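Local structure of probable enoyl-CoA hydratase/isomerase (7BOR) at residues 14-19 with 49-54. The protein binds coenzyme A and belongs to the crotonase family, probably acting as an enoyl-CoA hydratase or delta(3)-delta(2)-enoyl-CoA isomerase. Residues are numbered along the deposited sequence; the frame is centred on the assembly and turned at random.
Sequences LTLRLD and RVVLIT
Thr-15 and Leu-52 sit side by side on one face of the sheet and point the same way. The methyl of Thr-15 lies 4.2 Å from Leu-52 CD2, while its hydroxyl OG1, set beside the backbone N (chi1 -64°), rests 4.0 Å from Leu-52 CB. On the same face Thr-54 CG2 stands in the crowded position between backbone N and carbonyl carbon and reaches both Thr-15 CG2, at 4.4 Å, and the aliphatic part of Arg-17, whose CD is 4.2 Å away. The torsion that puts the methyl there leaves OG1 anti to the backbone N (chi1 -177°), where the buried hydroxyl is hydrogen-bonded to Gly-56 N and Ala-98 O. Helix 182-196 touches this face through Leu-185, which meets Thr-54.

Strands 13-18 and 50-54 are parallel neighbours in the main sheet of the crotonase fold, joined by helix 29-44 in a beta-alpha-beta crossover. Five backbone hydrogen bonds alternate between them, from Leu-14 N to Val-50 O through to Leu-18 N to Thr-54 O; the latter is the most bent, at 141°. CA-H groups also approach carbonyl oxygens, the shortest case being Val-51 CA to Leu-14 O at 3.1 Å.

The other face is aliphatic. Val-51 places its two methyls on different leucines: CG2 packs 4.0 Å from Leu-14 CB, and CG1 lies 4.2 Å from Leu-16 CD1. Ile-53 contributes CG2, which rests against Leu-16 O. Helix 29-44 covers the leucines, with Ala-42 against Leu-14, Ala-38 and Leu-39 against Leu-16, and Met-35 against Leu-18.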
loop_
_atom_site.group_PDB
_atom_site.type_symbol
_atom_site.label_atom_id
_atom_site.label_comp_id
_atom_site.label_asym_id
_atom_site.label_seq_id
_atom_site.Cartn_x
_atom_site.Cartn_y
_atom_site.Cartn_z
ATOM N N LEU A 14 -5.009 13.781 8.343
ATOM C CA LEU A 14 -6.035 13.210 7.478
ATOM C C LEU A 14 -5.956 11.691 7.546
ATOM O O LEU A 14 -4.890 11.119 7.338
ATOM C CB LEU A 14 -5.860 13.690 6.032
ATOM C CG LEU A 14 -6.893 13.080 5.081
ATOM C CD1 LEU A 14 -8.333 13.441 5.480
ATOM C CD2 LEU A 14 -6.590 13.527 3.679
ATOM N N THR A 15 -7.081 11.046 7.829
ATOM C CA THR A 15 -7.157 9.602 7.957
ATOM C C THR A 15 -8.009 9.003 6.842
ATOM O O THR A 15 -9.213 9.286 6.761
ATOM C CB THR A 15 -7.740 9.224 9.317
ATOM O OG1 THR A 15 -6.857 9.670 10.348
ATOM C CG2 THR A 15 -7.919 7.716 9.415
ATOM N N LEU A 16 -7.388 8.149 6.007
ATOM C CA LEU A 16 -8.092 7.358 4.991
ATOM C C LEU A 16 -8.371 5.968 5.562
ATOM O O LEU A 16 -7.443 5.194 5.825
ATOM C CB LEU A 16 -7.281 7.277 3.711
ATOM C CG LEU A 16 -6.793 8.611 3.156
ATOM C CD1 LEU A 16 -5.951 8.413 1.897
ATOM C CD2 LEU A 16 -7.963 9.558 2.900
ATOM N N ARG A 17 -9.644 5.649 5.758
ATOM C CA ARG A 17 -10.052 4.436 6.446
ATOM C C ARG A 17 -10.836 3.567 5.464
ATOM O O ARG A 17 -12.000 3.840 5.171
ATOM C CB ARG A 17 -10.874 4.774 7.697
ATOM C CG ARG A 17 -11.748 3.609 8.294
ATOM C CD ARG A 17 -11.211 3.036 9.625
ATOM N NE ARG A 17 -12.149 2.143 10.339
ATOM C CZ ARG A 17 -12.613 0.972 9.870
ATOM N NH1 ARG A 17 -12.273 0.540 8.663
ATOM N NH2 ARG A 17 -13.435 0.218 10.601
ATOM N N LEU A 18 -10.205 2.501 4.979
ATOM C CA LEU A 18 -10.867 1.507 4.142
ATOM C C LEU A 18 -12.040 0.870 4.877
ATOM O O LEU A 18 -11.864 0.254 5.930
ATOM C CB LEU A 18 -9.835 0.442 3.740
ATOM C CG LEU A 18 -8.886 0.737 2.559
ATOM C CD1 LEU A 18 -8.245 2.098 2.545
ATOM C CD2 LEU A 18 -7.779 -0.348 2.438
ATOM N N ASP A 19 -13.244 0.995 4.324
ATOM C CA ASP A 19 -14.445 0.468 4.990
ATOM C C ASP A 19 -15.254 -0.393 4.014
ATOM O O ASP A 19 -16.269 0.052 3.468
ATOM C CB ASP A 19 -15.310 1.619 5.591
ATOM C CG ASP A 19 -16.179 1.153 6.794
ATOM O OD1 ASP A 19 -16.197 -0.059 7.131
ATOM O OD2 ASP A 19 -16.833 2.027 7.412
ATOM N N ARG A 49 -1.047 18.030 7.672
ATOM C CA ARG A 49 0.349 17.766 7.988
ATOM C C ARG A 49 0.731 16.304 7.801
ATOM O O ARG A 49 1.861 16.021 7.401
ATOM C CB ARG A 49 0.632 18.185 9.442
ATOM C CG ARG A 49 0.502 19.698 9.663
ATOM C CD ARG A 49 1.788 20.280 10.257
ATOM N NE ARG A 49 2.979 19.570 9.776
ATOM C CZ ARG A 49 4.062 19.334 10.517
ATOM N NH1 ARG A 49 4.115 19.779 11.769
ATOM N NH2 ARG A 49 5.097 18.656 10.006
ATOM N N VAL A 50 -0.194 15.383 8.038
ATOM C CA VAL A 50 0.094 13.953 8.029
ATOM C C VAL A 50 -1.136 13.198 7.531
ATOM O O VAL A 50 -2.275 13.528 7.889
ATOM C CB VAL A 50 0.505 13.466 9.436
ATOM C CG1 VAL A 50 0.829 11.987 9.433
ATOM C CG2 VAL A 50 1.699 14.279 9.961
ATOM N N VAL A 51 -0.898 12.144 6.740
ATOM C CA VAL A 51 -1.947 11.207 6.372
ATOM C C VAL A 51 -1.709 9.873 7.057
ATOM O O VAL A 51 -0.583 9.362 7.079
ATOM C CB VAL A 51 -2.030 11.035 4.840
ATOM C CG1 VAL A 51 -2.922 9.821 4.472
ATOM C CG2 VAL A 51 -2.540 12.329 4.188
ATOM N N LEU A 52 -2.794 9.285 7.556
ATOM C CA LEU A 52 -2.813 7.937 8.084
ATOM C C LEU A 52 -3.705 7.040 7.224
ATOM O O LEU A 52 -4.846 7.404 6.908
ATOM C CB LEU A 52 -3.299 7.981 9.527
ATOM C CG LEU A 52 -3.071 6.755 10.371
ATOM C CD1 LEU A 52 -2.849 7.244 11.802
ATOM C CD2 LEU A 52 -4.270 5.892 10.240
ATOM N N ILE A 53 -3.212 5.852 6.887
ATOM C CA ILE A 53 -4.006 4.881 6.133
ATOM C C ILE A 53 -4.236 3.651 6.984
ATOM O O ILE A 53 -3.282 3.085 7.531
ATOM C CB ILE A 53 -3.317 4.461 4.824
ATOM C CG1 ILE A 53 -3.045 5.648 3.941
ATOM C CG2 ILE A 53 -4.211 3.535 3.991
ATOM C CD1 ILE A 53 -2.249 5.316 2.694
ATOM N N THR A 54 -5.470 3.159 7.000
ATOM C CA THR A 54 -5.789 1.987 7.805
ATOM C C THR A 54 -7.083 1.334 7.332
ATOM O O THR A 54 -7.973 1.997 6.797
ATOM C CB THR A 54 -5.890 2.400 9.289
ATOM O OG1 THR A 54 -6.137 1.266 10.108
ATOM C CG2 THR A 54 -7.018 3.401 9.500
#